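Local coordinates for protein cyanophage-like gp41-1 intein (Metagenome, PDB 6QAZ) that probably excises itself from a precursor polypeptide and joins the flanking segments with a peptide bond, as a naturally split protein-splicing intein, at residues Thr9-Pro14 against Asp27-Asn32; Gly34-Leu39 against Ser114-Phe119; Tyr50-Glu55 against Leu98-Leu103; Lys58-Ser63 against Asn122-His127. One frame throughout, in Å; residues are numbered along the deposited sequence. Where two conformers were deposited one is given.

Contact 1 of 4, residues Thr9-Pro14 against Asp27-Asn32; sequences TQVQTP and DLVLSN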
loop_
_atom_site.group_PDB
_atom_site.type_symbol
_atom_site.label_atom_id
_atom_site.label_comp_id
_atom_site.label_asym_id
_atom_site.label_seq_id
_atom_site.Cartn_x
_atom_site.Cartn_y
_atom_site.Cartn_z
ATOM N N THR A 9 7.786 -3.584 2.483
ATOM C CA THR A 9 6.911 -3.494 1.307
ATOM C C THR A 9 7.730 -3.055 0.108
ATOM O O THR A 9 8.469 -2.068 0.216
ATOM C CB THR A 9 5.820 -2.455 1.573
ATOM O OG1 THR A 9 5.101 -2.757 2.783
ATOM C CG2 THR A 9 4.836 -2.387 0.435
ATOM N N GLN A 10 7.582 -3.709 -1.026
ATOM C CA GLN A 10 8.327 -3.340 -2.230
ATOM C C GLN A 10 7.488 -2.453 -3.142
ATOM O O GLN A 10 6.306 -2.692 -3.366
ATOM C CB GLN A 10 8.836 -4.545 -2.979
ATOM C CG GLN A 10 9.985 -5.226 -2.256
ATOM C CD GLN A 10 10.429 -6.447 -3.013
ATOM O OE1 GLN A 10 9.669 -7.416 -3.149
ATOM N NE2 GLN A 10 11.625 -6.418 -3.575
ATOM N N VAL A 11 8.136 -1.433 -3.668
ATOM C CA VAL A 11 7.550 -0.527 -4.676
ATOM C C VAL A 11 8.489 -0.533 -5.877
ATOM O O VAL A 11 9.680 -0.826 -5.764
ATOM C CB VAL A 11 7.349 0.881 -4.102
ATOM C CG1 VAL A 11 6.378 0.838 -2.945
ATOM C CG2 VAL A 11 8.653 1.538 -3.700
ATOM N N GLN A 12 7.944 -0.215 -7.037
ATOM C CA GLN A 12 8.678 -0.270 -8.301
ATOM C C GLN A 12 9.149 1.136 -8.687
ATOM O O GLN A 12 8.304 2.010 -8.911
ATOM C CB GLN A 12 7.736 -0.868 -9.329
ATOM C CG GLN A 12 8.460 -1.303 -10.571
ATOM C CD GLN A 12 7.594 -2.123 -11.485
ATOM O OE1 GLN A 12 6.571 -2.700 -11.121
ATOM N NE2 GLN A 12 8.028 -2.182 -12.712
ATOM N N THR A 13 10.450 1.329 -8.774
ATOM C CA THR A 13 11.029 2.583 -9.276
ATOM C C THR A 13 11.541 2.318 -10.670
ATOM O O THR A 13 11.756 1.163 -11.065
ATOM C CB THR A 13 12.122 3.124 -8.361
ATOM O OG1 THR A 13 13.331 2.391 -8.576
ATOM C CG2 THR A 13 11.716 3.140 -6.913
ATOM N N PRO A 14 11.939 3.362 -11.409
ATOM C CA PRO A 14 12.601 3.123 -12.692
ATOM C C PRO A 14 13.929 2.372 -12.557
ATOM O O PRO A 14 14.429 1.898 -13.557
ATOM C CB PRO A 14 12.743 4.529 -13.288
ATOM C CG PRO A 14 11.619 5.324 -12.620
ATOM C CD PRO A 14 11.631 4.803 -11.202
ATOM N N ASP A 27 12.223 10.165 -5.447
ATOM C CA ASP A 27 12.046 8.866 -6.122
ATOM C C ASP A 27 10.745 8.887 -6.921
ATOM O O ASP A 27 9.840 9.679 -6.667
ATOM C CB ASP A 27 11.973 7.698 -5.140
ATOM C CG ASP A 27 13.270 6.980 -4.784
ATOM O OD1 ASP A 27 13.994 6.552 -5.694
ATOM O OD2 ASP A 27 13.562 6.875 -3.561
ATOM N N LEU A 28 10.669 7.993 -7.884
ATOM C CA LEU A 28 9.478 7.764 -8.710
ATOM C C LEU A 28 8.969 6.347 -8.448
ATOM O O LEU A 28 9.791 5.419 -8.477
ATOM C CB LEU A 28 9.855 7.950 -10.176
ATOM C CG LEU A 28 10.059 9.401 -10.620
ATOM C CD1 LEU A 28 10.804 9.456 -11.923
ATOM C CD2 LEU A 28 8.732 10.147 -10.727
ATOM N N VAL A 29 7.669 6.202 -8.199
ATOM C CA VAL A 29 7.075 4.884 -7.902
ATOM C C VAL A 29 5.944 4.603 -8.859
ATOM O O VAL A 29 5.112 5.483 -9.150
ATOM C CB VAL A 29 6.647 4.766 -6.439
ATOM C CG1 VAL A 29 7.864 4.755 -5.528
ATOM C CG2 VAL A 29 5.639 5.809 -6.013
ATOM N N LEU A 30 5.874 3.366 -9.328
ATOM C CA LEU A 30 4.916 3.003 -10.378
ATOM C C LEU A 30 3.515 2.871 -9.801
ATOM O O LEU A 30 3.314 2.207 -8.779
ATOM C CB LEU A 30 5.332 1.681 -11.017
ATOM C CG LEU A 30 4.464 1.243 -12.188
ATOM C CD1 LEU A 30 4.573 2.193 -13.369
ATOM C CD2 LEU A 30 4.825 -0.166 -12.608
ATOM N N SER A 31 2.569 3.476 -10.501
ATOM C CA SER A 31 1.133 3.371 -10.257
ATOM C C SER A 31 0.448 2.774 -11.478
ATOM O O SER A 31 1.106 2.411 -12.459
ATOM C CB SER A 31 0.576 4.745 -9.949
ATOM O OG SER A 31 0.337 5.467 -11.126
ATOM N N ASN A 32 -0.866 2.755 -11.441
ATOM C CA ASN A 32 -1.671 2.343 -12.616
ATOM C C ASN A 32 -1.605 3.361 -13.747
ATOM O O ASN A 32 -1.994 3.002 -14.853
ATOM C CB ASN A 32 -3.124 2.086 -12.199
ATOM C CG ASN A 32 -3.781 3.266 -11.538
ATOM O OD1 ASN A 32 -3.202 3.913 -10.679
ATOM N ND2 ASN A 32 -4.996 3.547 -11.935
HETATM O O HOH W 1 5.326 0.955 -7.137
#

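Contact 2 of 4, residues Gly34-Leu39 against Ser114-Phe119; sequences GYNEVL and SGNHLF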
loop_
_atom_site.group_PDB
_atom_site.type_symbol
_atom_site.label_atom_id
_atom_site.label_comp_id
_atom_site.label_asym_id
_atom_site.label_seq_id
_atom_site.Cartn_x
_atom_site.Cartn_y
_atom_site.Cartn_z
ATOM N N GLY A 34 1.296 5.359 -14.522
ATOM C CA GLY A 34 2.687 5.803 -14.674
ATOM C C GLY A 34 3.354 6.032 -13.351
ATOM O O GLY A 34 2.856 5.605 -12.296
ATOM N N TYR A 35 4.474 6.702 -13.363
ATOM C CA TYR A 35 5.268 6.908 -12.155
ATOM C C TYR A 35 4.878 8.193 -11.461
ATOM O O TYR A 35 4.853 9.276 -12.073
ATOM C CB TYR A 35 6.750 6.974 -12.500
ATOM C CG TYR A 35 7.366 5.629 -12.827
ATOM C CD1 TYR A 35 7.803 4.793 -11.822
ATOM C CD2 TYR A 35 7.468 5.152 -14.130
ATOM C CE1 TYR A 35 8.336 3.547 -12.078
ATOM C CE2 TYR A 35 8.005 3.890 -14.401
ATOM C CZ TYR A 35 8.440 3.084 -13.361
ATOM O OH TYR A 35 8.994 1.836 -13.538
ATOM N N ASN A 36 4.613 8.097 -10.163
ATOM C CA ASN A 36 4.336 9.263 -9.341
ATOM C C ASN A 36 5.572 9.648 -8.535
ATOM O O ASN A 36 6.302 8.759 -8.052
ATOM C CB ASN A 36 3.137 9.016 -8.432
ATOM C CG ASN A 36 1.848 8.873 -9.189
ATOM O OD1 ASN A 36 1.643 9.553 -10.220
ATOM N ND2 ASN A 36 0.948 8.015 -8.735
ATOM N N GLU A 37 5.842 10.942 -8.394
ATOM C CA GLU A 37 6.994 11.411 -7.615
ATOM C C GLU A 37 6.683 11.302 -6.133
ATOM O O GLU A 37 5.613 11.698 -5.684
ATOM C CB GLU A 37 7.276 12.892 -7.924
ATOM C CG GLU A 37 8.475 13.406 -7.148
ATOM C CD GLU A 37 8.812 14.870 -7.167
ATOM O OE1 GLU A 37 9.963 15.177 -6.697
ATOM O OE2 GLU A 37 7.931 15.698 -7.583
ATOM N N VAL A 38 7.669 10.859 -5.367
ATOM C CA VAL A 38 7.577 10.869 -3.907
ATOM C C VAL A 38 7.836 12.312 -3.423
ATOM O O VAL A 38 8.941 12.843 -3.604
ATOM C CB VAL A 38 8.559 9.894 -3.284
ATOM C CG1 VAL A 38 8.477 9.944 -1.765
ATOM C CG2 VAL A 38 8.295 8.474 -3.788
ATOM N N LEU A 39 6.805 12.924 -2.878
ATOM C CA LEU A 39 6.824 14.311 -2.430
ATOM C C LEU A 39 7.191 14.428 -0.961
ATOM O O LEU A 39 7.731 15.452 -0.542
ATOM C CB LEU A 39 5.455 14.949 -2.659
ATOM C CG LEU A 39 4.965 14.961 -4.095
ATOM C CD1 LEU A 39 3.615 15.590 -4.202
ATOM C CD2 LEU A 39 5.957 15.656 -4.985
ATOM N N SER A 114 2.794 12.038 -5.902
ATOM C CA SER A 114 2.089 12.969 -6.772
ATOM C C SER A 114 0.949 12.280 -7.519
ATOM O O SER A 114 0.623 11.107 -7.309
ATOM C CB SER A 114 3.069 13.635 -7.704
ATOM O OG SER A 114 3.608 12.721 -8.672
ATOM N N GLY A 115 0.352 13.030 -8.442
ATOM C CA GLY A 115 -0.599 12.431 -9.366
ATOM C C GLY A 115 -1.835 11.942 -8.648
ATOM O O GLY A 115 -2.396 12.628 -7.770
ATOM N N ASN A 116 -2.218 10.714 -8.968
ATOM C CA ASN A 116 -3.393 10.083 -8.352
ATOM C C ASN A 116 -3.134 9.561 -6.946
ATOM O O ASN A 116 -4.053 8.974 -6.364
ATOM C CB ASN A 116 -3.937 8.985 -9.259
ATOM C CG ASN A 116 -3.044 7.771 -9.390
ATOM O OD1 ASN A 116 -1.961 7.686 -8.802
ATOM N ND2 ASN A 116 -3.496 6.830 -10.191
ATOM N N HIS A 117 -1.953 9.770 -6.401
ATOM C CA HIS A 117 -1.635 9.363 -5.007
ATOM C C HIS A 117 -1.616 7.844 -4.830
ATOM O O HIS A 117 -1.619 7.402 -3.684
ATOM C CB HIS A 117 -2.561 9.985 -3.970
ATOM C CG HIS A 117 -2.558 11.423 -4.022
ATOM N ND1 HIS A 117 -1.465 12.197 -3.856
ATOM C CD2 HIS A 117 -3.564 12.243 -4.241
ATOM C CE1 HIS A 117 -1.803 13.491 -3.977
ATOM N NE2 HIS A 117 -3.088 13.531 -4.192
ATOM N N LEU A 118 -1.529 7.089 -5.904
ATOM C CA LEU A 118 -1.488 5.625 -5.809
ATOM C C LEU A 118 -0.100 5.101 -6.169
ATOM O O LEU A 118 0.691 5.770 -6.874
ATOM C CB LEU A 118 -2.525 4.980 -6.738
ATOM C CG LEU A 118 -3.956 5.517 -6.636
ATOM C CD1 LEU A 118 -4.875 4.736 -7.560
ATOM C CD2 LEU A 118 -4.460 5.485 -5.210
ATOM N N PHE A 119 0.165 3.874 -5.770
ATOM C CA PHE A 119 1.334 3.144 -6.246
ATOM C C PHE A 119 1.104 1.662 -5.999
ATOM O O PHE A 119 0.359 1.268 -5.087
ATOM C CB PHE A 119 2.650 3.621 -5.612
ATOM C CG PHE A 119 2.718 3.633 -4.106
ATOM C CD1 PHE A 119 3.081 2.526 -3.376
ATOM C CD2 PHE A 119 2.459 4.784 -3.431
ATOM C CE1 PHE A 119 3.174 2.572 -2.002
ATOM C CE2 PHE A 119 2.592 4.836 -2.061
ATOM C CZ PHE A 119 2.901 3.713 -1.335
HETATM O O HOH W 2 2.540 12.031 -11.130
HETATM O O HOH W 3 -0.852 9.510 -11.338
#

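Contact 3 of 4, residues Tyr50-Glu55 against Leu98-Leu103; sequences YKITLE and LKIEEL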
loop_
_atom_site.group_PDB
_atom_site.type_symbol
_atom_site.label_atom_id
_atom_site.label_comp_id
_atom_site.label_asym_id
_atom_site.label_seq_id
_atom_site.Cartn_x
_atom_site.Cartn_y
_atom_site.Cartn_z
ATOM N N TYR A 50 -1.618 -4.999 10.251
ATOM C CA TYR A 50 -2.575 -5.958 9.711
ATOM C C TYR A 50 -2.020 -6.490 8.409
ATOM O O TYR A 50 -1.448 -5.750 7.619
ATOM C CB TYR A 50 -3.916 -5.293 9.388
ATOM C CG TYR A 50 -4.589 -4.711 10.585
ATOM C CD1 TYR A 50 -4.190 -3.489 11.102
ATOM C CD2 TYR A 50 -5.622 -5.374 11.224
ATOM C CE1 TYR A 50 -4.738 -2.950 12.237
ATOM C CE2 TYR A 50 -6.231 -4.818 12.350
ATOM C CZ TYR A 50 -5.749 -3.629 12.876
ATOM O OH TYR A 50 -6.290 -3.045 13.996
ATOM N N LYS A 51 -2.220 -7.779 8.169
ATOM C CA LYS A 51 -1.836 -8.406 6.903
ATOM C C LYS A 51 -3.079 -8.672 6.072
ATOM O O LYS A 51 -3.991 -9.384 6.540
ATOM C CB LYS A 51 -1.074 -9.713 7.136
ATOM C CG LYS A 51 -0.570 -10.358 5.859
ATOM C CD LYS A 51 0.271 -11.566 6.108
ATOM C CE LYS A 51 -0.405 -12.607 6.949
ATOM N NZ LYS A 51 0.342 -13.886 6.910
ATOM N N ILE A 52 -3.075 -8.196 4.854
ATOM C CA ILE A 52 -4.107 -8.504 3.859
ATOM C C ILE A 52 -3.533 -9.514 2.891
ATOM O O ILE A 52 -2.459 -9.270 2.329
ATOM C CB ILE A 52 -4.532 -7.214 3.133
ATOM C CG1 ILE A 52 -5.053 -6.181 4.113
ATOM C CG2 ILE A 52 -5.525 -7.541 2.044
ATOM C CD1 ILE A 52 -5.316 -4.837 3.510
ATOM N N THR A 53 -4.225 -10.622 2.682
ATOM C CA THR A 53 -3.811 -11.671 1.741
ATOM C C THR A 53 -4.866 -11.809 0.656
ATOM O O THR A 53 -6.067 -11.976 0.984
ATOM C CB THR A 53 -3.618 -13.024 2.437
ATOM O OG1 THR A 53 -2.678 -12.856 3.513
ATOM C CG2 THR A 53 -3.131 -14.093 1.484
ATOM N N LEU A 54 -4.459 -11.761 -0.605
ATOM C CA LEU A 54 -5.369 -11.887 -1.734
ATOM C C LEU A 54 -5.398 -13.319 -2.249
ATOM O O LEU A 54 -4.553 -14.161 -1.930
ATOM C CB LEU A 54 -4.942 -10.943 -2.865
ATOM C CG LEU A 54 -4.798 -9.469 -2.468
ATOM C CD1 LEU A 54 -4.498 -8.655 -3.681
ATOM C CD2 LEU A 54 -6.032 -8.948 -1.745
ATOM N N GLU A 55 -6.368 -13.581 -3.122
ATOM C CA GLU A 55 -6.612 -14.952 -3.625
ATOM C C GLU A 55 -5.467 -15.439 -4.520
ATOM O O GLU A 55 -5.390 -16.661 -4.738
ATOM C CB GLU A 55 -7.944 -15.039 -4.327
ATOM C CG GLU A 55 -8.023 -14.189 -5.536
ATOM C CD GLU A 55 -9.321 -14.307 -6.315
ATOM O OE1 GLU A 55 -9.895 -15.436 -6.383
ATOM O OE2 GLU A 55 -9.861 -13.270 -6.750
ATOM N N LEU A 98 -8.745 -12.644 0.682
ATOM C CA LEU A 98 -9.046 -13.901 1.391
ATOM C C LEU A 98 -9.050 -13.699 2.903
ATOM O O LEU A 98 -9.867 -14.355 3.580
ATOM C CB LEU A 98 -8.020 -14.961 1.065
ATOM C CG LEU A 98 -8.027 -15.542 -0.325
ATOM C CD1 LEU A 98 -7.057 -16.702 -0.367
ATOM C CD2 LEU A 98 -9.386 -15.993 -0.787
ATOM N N LYS A 99 -8.121 -12.902 3.423
ATOM C CA LYS A 99 -7.899 -12.790 4.864
ATOM C C LYS A 99 -7.439 -11.398 5.168
ATOM O O LYS A 99 -6.608 -10.874 4.437
ATOM C CB LYS A 99 -6.815 -13.760 5.385
ATOM C CG LYS A 99 -6.973 -15.213 5.086
ATOM C CD LYS A 99 -5.752 -15.949 5.504
ATOM C CE LYS A 99 -5.600 -17.223 4.692
ATOM N NZ LYS A 99 -4.632 -18.178 5.257
ATOM N N ILE A 100 -7.854 -10.904 6.311
ATOM C CA ILE A 100 -7.204 -9.759 6.968
ATOM C C ILE A 100 -6.882 -10.211 8.386
ATOM O O ILE A 100 -7.784 -10.672 9.112
ATOM C CB ILE A 100 -8.071 -8.512 6.942
ATOM C CG1 ILE A 100 -8.455 -8.167 5.497
ATOM C CG2 ILE A 100 -7.317 -7.379 7.628
ATOM C CD1 ILE A 100 -9.134 -6.864 5.298
ATOM N N GLU A 101 -5.610 -10.208 8.723
ATOM C CA GLU A 101 -5.075 -10.790 9.985
ATOM C C GLU A 101 -4.429 -9.655 10.785
ATOM O O GLU A 101 -3.430 -9.115 10.317
ATOM C CB GLU A 101 -4.071 -11.934 9.703
ATOM C CG GLU A 101 -3.540 -12.623 10.982
ATOM C CD GLU A 101 -2.535 -13.760 10.812
ATOM O OE1 GLU A 101 -2.845 -14.737 10.052
ATOM O OE2 GLU A 101 -1.440 -13.709 11.467
ATOM N N GLU A 102 -4.919 -9.344 11.982
ATOM C CA GLU A 102 -4.223 -8.399 12.862
ATOM C C GLU A 102 -2.923 -9.055 13.306
ATOM O O GLU A 102 -2.936 -10.235 13.741
ATOM C CB GLU A 102 -5.108 -7.993 14.021
ATOM C CG GLU A 102 -4.477 -6.901 14.849
ATOM C CD GLU A 102 -5.349 -6.363 15.960
ATOM O OE1 GLU A 102 -6.556 -6.656 15.973
ATOM O OE2 GLU A 102 -4.806 -5.652 16.811
ATOM N N LEU A 103 -1.857 -8.293 13.245
ATOM C CA LEU A 103 -0.533 -8.751 13.667
ATOM C C LEU A 103 -0.188 -7.976 14.938
ATOM O O LEU A 103 -0.989 -7.966 15.875
ATOM C CB LEU A 103 0.471 -8.581 12.515
ATOM C CG LEU A 103 0.134 -9.311 11.223
ATOM C CD1 LEU A 103 1.235 -9.042 10.219
ATOM C CD2 LEU A 103 -0.011 -10.816 11.423
HETATM O O HOH W 4 -0.716 -15.611 8.464
#

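Contact 4 of 4, residues Lys58-Ser63 against Asn122-His127; sequences KEIICS and NDILTH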
loop_
_atom_site.group_PDB
_atom_site.type_symbol
_atom_site.label_atom_id
_atom_site.label_comp_id
_atom_site.label_asym_id
_atom_site.label_seq_id
_atom_site.Cartn_x
_atom_site.Cartn_y
_atom_site.Cartn_z
ATOM N N LYS A 58 -0.842 -12.695 -3.035
ATOM C CA LYS A 58 -0.153 -11.439 -2.731
ATOM C C LYS A 58 -0.565 -10.953 -1.343
ATOM O O LYS A 58 -1.726 -11.060 -0.947
ATOM C CB LYS A 58 -0.446 -10.387 -3.787
ATOM C CG LYS A 58 0.067 -10.713 -5.164
ATOM C CD LYS A 58 -0.226 -9.618 -6.128
ATOM C CE LYS A 58 0.270 -9.810 -7.541
ATOM N NZ LYS A 58 -0.238 -11.029 -8.166
ATOM N N GLU A 59 0.395 -10.375 -0.636
ATOM C CA GLU A 59 0.187 -9.882 0.733
ATOM C C GLU A 59 0.698 -8.474 0.873
ATOM O O GLU A 59 1.694 -8.089 0.212
ATOM C CB GLU A 59 0.976 -10.739 1.749
ATOM C CG GLU A 59 0.547 -12.129 1.962
ATOM C CD GLU A 59 1.585 -12.901 2.806
ATOM O OE1 GLU A 59 2.408 -12.269 3.568
ATOM O OE2 GLU A 59 1.495 -14.083 2.789
ATOM N N ILE A 60 0.119 -7.744 1.791
ATOM C CA ILE A 60 0.624 -6.428 2.194
ATOM C C ILE A 60 0.331 -6.250 3.667
ATOM O O ILE A 60 -0.725 -6.702 4.145
ATOM C CB ILE A 60 0.059 -5.310 1.306
ATOM C CG1 ILE A 60 0.657 -3.993 1.605
ATOM C CG2 ILE A 60 -1.435 -5.240 1.429
ATOM C CD1 ILE A 60 0.392 -2.949 0.488
ATOM N N ILE A 61 1.211 -5.579 4.360
ATOM C CA ILE A 61 1.059 -5.279 5.802
ATOM C C ILE A 61 0.945 -3.772 5.947
ATOM O O ILE A 61 1.809 -3.017 5.490
ATOM C CB ILE A 61 2.208 -5.891 6.608
ATOM C CG1 ILE A 61 2.091 -7.420 6.604
ATOM C CG2 ILE A 61 2.200 -5.361 8.041
ATOM C CD1 ILE A 61 3.274 -8.104 7.227
ATOM N N CYS A 62 -0.095 -3.355 6.657
ATOM C CA CYS A 62 -0.400 -1.925 6.769
ATOM C C CYS A 62 -1.095 -1.641 8.089
ATOM O O CYS A 62 -1.506 -2.543 8.820
ATOM C CB CYS A 62 -1.268 -1.469 5.599
ATOM S SG CYS A 62 -2.902 -2.255 5.543
ATOM N N SER A 63 -1.289 -0.365 8.368
ATOM C CA SER A 63 -2.052 0.068 9.543
ATOM C C SER A 63 -3.538 0.106 9.238
ATOM O O SER A 63 -3.986 -0.003 8.083
ATOM C CB SER A 63 -1.566 1.399 10.029
ATOM O OG SER A 63 -1.849 2.403 9.078
ATOM N N ASN A 122 3.979 -4.334 -3.314
ATOM C CA ASN A 122 3.912 -5.817 -3.485
ATOM C C ASN A 122 2.935 -6.179 -4.610
ATOM O O ASN A 122 2.230 -7.194 -4.528
ATOM C CB ASN A 122 3.558 -6.515 -2.197
ATOM C CG ASN A 122 4.519 -6.233 -1.081
ATOM O OD1 ASN A 122 5.673 -5.861 -1.290
ATOM N ND2 ASN A 122 4.073 -6.433 0.118
ATOM N N ASP A 123 2.885 -5.364 -5.655
ATOM C CA ASP A 123 2.040 -5.607 -6.842
ATOM C C ASP A 123 0.547 -5.429 -6.552
ATOM O O ASP A 123 -0.267 -5.778 -7.400
ATOM C CB ASP A 123 2.319 -6.936 -7.512
ATOM C CG ASP A 123 3.690 -7.055 -8.087
ATOM O OD1 ASP A 123 4.155 -6.072 -8.645
ATOM O OD2 ASP A 123 4.265 -8.161 -8.042
ATOM N N ILE A 124 0.199 -4.829 -5.414
ATOM C CA ILE A 124 -1.184 -4.482 -5.051
ATOM C C ILE A 124 -1.310 -2.969 -5.168
ATOM O O ILE A 124 -0.509 -2.239 -4.611
ATOM C CB ILE A 124 -1.512 -4.942 -3.622
ATOM C CG1 ILE A 124 -1.324 -6.454 -3.476
ATOM C CG2 ILE A 124 -2.910 -4.501 -3.238
ATOM C CD1 ILE A 124 -1.469 -6.964 -2.068
ATOM N N LEU A 125 -2.342 -2.486 -5.858
ATOM C CA LEU A 125 -2.524 -1.033 -5.967
ATOM C C LEU A 125 -2.987 -0.495 -4.625
ATOM O O LEU A 125 -3.999 -0.942 -4.047
ATOM C CB LEU A 125 -3.532 -0.723 -7.060
ATOM C CG LEU A 125 -3.595 0.745 -7.472
ATOM C CD1 LEU A 125 -2.293 1.251 -8.076
ATOM C CD2 LEU A 125 -4.725 0.926 -8.480
ATOM N N THR A 126 -2.261 0.476 -4.101
ATOM C CA THR A 126 -2.571 1.073 -2.808
ATOM C C THR A 126 -2.542 2.585 -2.914
ATOM O O THR A 126 -1.982 3.146 -3.862
ATOM C CB THR A 126 -1.650 0.536 -1.717
ATOM O OG1 THR A 126 -2.216 0.827 -0.434
ATOM C CG2 THR A 126 -0.266 1.127 -1.739
ATOM N N HIS A 127 -3.195 3.242 -1.970
ATOM C CA HIS A 127 -3.087 4.689 -1.843
ATOM C C HIS A 127 -1.871 5.000 -1.003
ATOM O O HIS A 127 -1.472 4.173 -0.157
ATOM C CB HIS A 127 -4.385 5.191 -1.239
ATOM C CG HIS A 127 -4.535 6.641 -1.218
ATOM N ND1 HIS A 127 -3.915 7.471 -0.319
ATOM C CD2 HIS A 127 -5.259 7.427 -2.026
ATOM C CE1 HIS A 127 -4.291 8.725 -0.596
ATOM N NE2 HIS A 127 -5.127 8.717 -1.593
HETATM O O HOH W 5 3.811 -5.245 3.132
#

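Contact 1 of 4, residues Thr9-Pro14 against Asp27-Asn32
Gln-12 and Leu-30 meet through both backbone and side chains where strand 10-13 crosses strand 28-31 at 102°. Their side chains lie side by side and point the same way, CG being anti to the backbone N in both (chi1 -165° in Gln-12, -176° in Leu-30). Methyl CD2 of Leu-30 rests against the Gln-12 amide, 3.4 Å from OE1 in the conformer described, one of two for this glutamine. That oxygen has its polar partner in Lys-90, whose side chain also touches Leu-30. At the backbone, Leu-30 N donates to Gln-12 O over 2.8 Å, nearly along the C=O axis, and Val-29 CA adds a CA-H contact to the same Gln-12 O at 3.3 Å. The return link runs through a water, 2.9 Å from both Gln-12 N and Leu-30 O. Further on, Leu-28 crosses Pro-14 at about a right angle, its CB 3.8 Å from Pro-14 CD. On the buried side, Val-11 CG2 meets Val-29 CG1 at 3.8 Å, and both valines pack on Phe-119 in the all-beta body of the intein (HINT) fold. Leu-28 O, buried by the contact without a polar partner in the model, has a CA-H...O contact of 3.2 Å from Thr-13 CA. Conventional polar links are thus confined to Gln-12 and Leu-30, and apolar contacts do the rest, consistent with so steep a crossing.

Contact 2 of 4, residues Gly34-Leu39 against Ser114-Phe119
Ser-114 N donates to Glu-37 O over 2.8 Å, joining strand 34-41 to the first residue of a type II' turn, Ser-114 to His-117, that His-117 N closes on Ser-114 O. Ser-114 grips the same glutamate a second time: its OG, held between the backbone N and the carbonyl carbon (chi1 69°), accepts from Glu-37 N at 2.9 Å. Next to it, Asn-36 turns its amide into the mouth of the turn, with CG 3.2 Å from Ser-114 O. Asn-36 ND2 spends both hydrogens. One goes to Leu-118 O at 2.9 Å, within the amide plane; the other goes to Asn-116 OD1, also at 2.9 Å, although the two amide planes stand 72° apart. Leu-118 N reaches Asn-116 OD1 from the opposite face of that amide, over 3.0 Å, which makes an Asx turn. In this intein (HINT) fold the turn links the long strand 93-113 to strand 118-121, and His-117 pairs through its backbone with the C-terminal Asn-128, so the contact lies near what is probably the C-terminal splice junction. On its other branch, Asn-36 OD1 accepts from two waters: one, at 2.8 Å, is shared with Ser-114 OG, and the other, at 2.7 Å, takes the Asn-116 N-H. These four bonds should hold the amide in this rotation. A side chain on Gly-115 would run into Asn-36 OD1, and its positive phi also favours glycine. At the outer end, Leu-39 CD1 lies against CA and CB of Ser-114.

Contact 3 of 4, residues Tyr50-Glu55 against Leu98-Leu103
Thr-53 O is approached by two successive amides of the opposite strand, Leu-98 N at 2.8 Å and Lys-99 N in a weak bond of 3.3 Å: a classic beta bulge. It interrupts an antiparallel pairing of strands 45-54 and 93-113, two members of the large curled sheet of the intein. Beyond it the register is regular. Lys-51 and Glu-101 form a hydrogen-bonded pair, Lys-51 N to Glu-101 O and Glu-101 N to Lys-51 O each 2.8 Å, while Ile-52 and Ile-100 form a non-hydrogen-bonded one. Their side chains run alongside each other, CG1 of Ile-52 4.2 Å from CG1 of Ile-100, and touch Leu-81 and Ile-77 respectively. On the same face Tyr-50 and Glu-102 also lie side by side; Tyr-50 CE2 comes to 3.7 Å from Glu-102 CG, with ring and carboxylate planes 33° apart. The carboxylate is held elsewhere, in a salt bridge to Lys-48. At the bulged end, the branched tip of Leu-98 covers CA and CB of Glu-55. On the other face, Lys-51 NZ binds a citrate and a glycol, probably from the crystallisation liquor. In the Glu-101 conformer described, one of two, a water 2.6 Å from Lys-51 NZ also lies 2.8 Å from Glu-101 OE1.

Contact 4 of 4, residues Lys58-Ser63 against Asn122-His127
Ile-124 pushes its terminal methyl CD1 in between Lys-58 and Ile-60, and this is the close-packed part of the contact. CD1 lies 3.9 Å from Ile-60 CG2 and 4.0 Å from Lys-58 CB, the two isoleucines crossing obliquely. Lys-58 slants over Asp-123 in the same close-packed part, with CE 3.5 Å from Asp-123 CB, an aliphatic contact between oppositely charged residues. Ile-60 continues the apolar layer to Phe-68 and Ala-121. Next to this core a single direct hydrogen bond joins the segments, from Asn-122 ND2 to Glu-59 O at 2.9 Å, with an N-H...O angle of 153°. Asn-122 and Asp-123 both have positive phi, as in a type I' turn, and form the tip of the hairpin between strands 118-121 and 124-127. In the intein fold this tip docks on strand 59-63 by side chains, without forming a sheet with it. Asn-122 OD1 accepts from Gln-10 N, so the amide is held at both ends. Toward the looser side, a water takes Ile-61 N-H at 2.9 Å and a weak bond from Asn-122 ND2 at 3.3 Å. The lysine chain bends at its end, where NZ forms a salt bridge with Asp-56, while Asp-123 OD2 stays 5.3 Å from Lys-58 NZ. The exposed Glu-59 side chain starts away from the hairpin, and its OE1 hydrogen-bonds a glycol that probably came from the crystallisation liquor.

In the fold
Contacts 1 and 2 adjoin, their centres 9 Å apart, because strands 28-31 and 34-41 pair directly: Val-29 O is 2.8 Å from Asn-36 N. Contact 3 lies on the other side of the chain's centre, about 25 Å from contact 2 between centres. Contact 4, about 4 Å from the chain's centre, touches the other three. Gln-10 O of contact 1 meets Asn-122 N, Phe-119 O of contact 2 meets Thr-126 N, and Tyr-50 and Ile-52 of contact 3 pair with Cys-62 and Ile-60. Ser-63 pairs with Ala-4 and His-117 with Asn-128, so 58-63 and 114-119 reach both chain ends, near which splicing chemistry is expected in an intein.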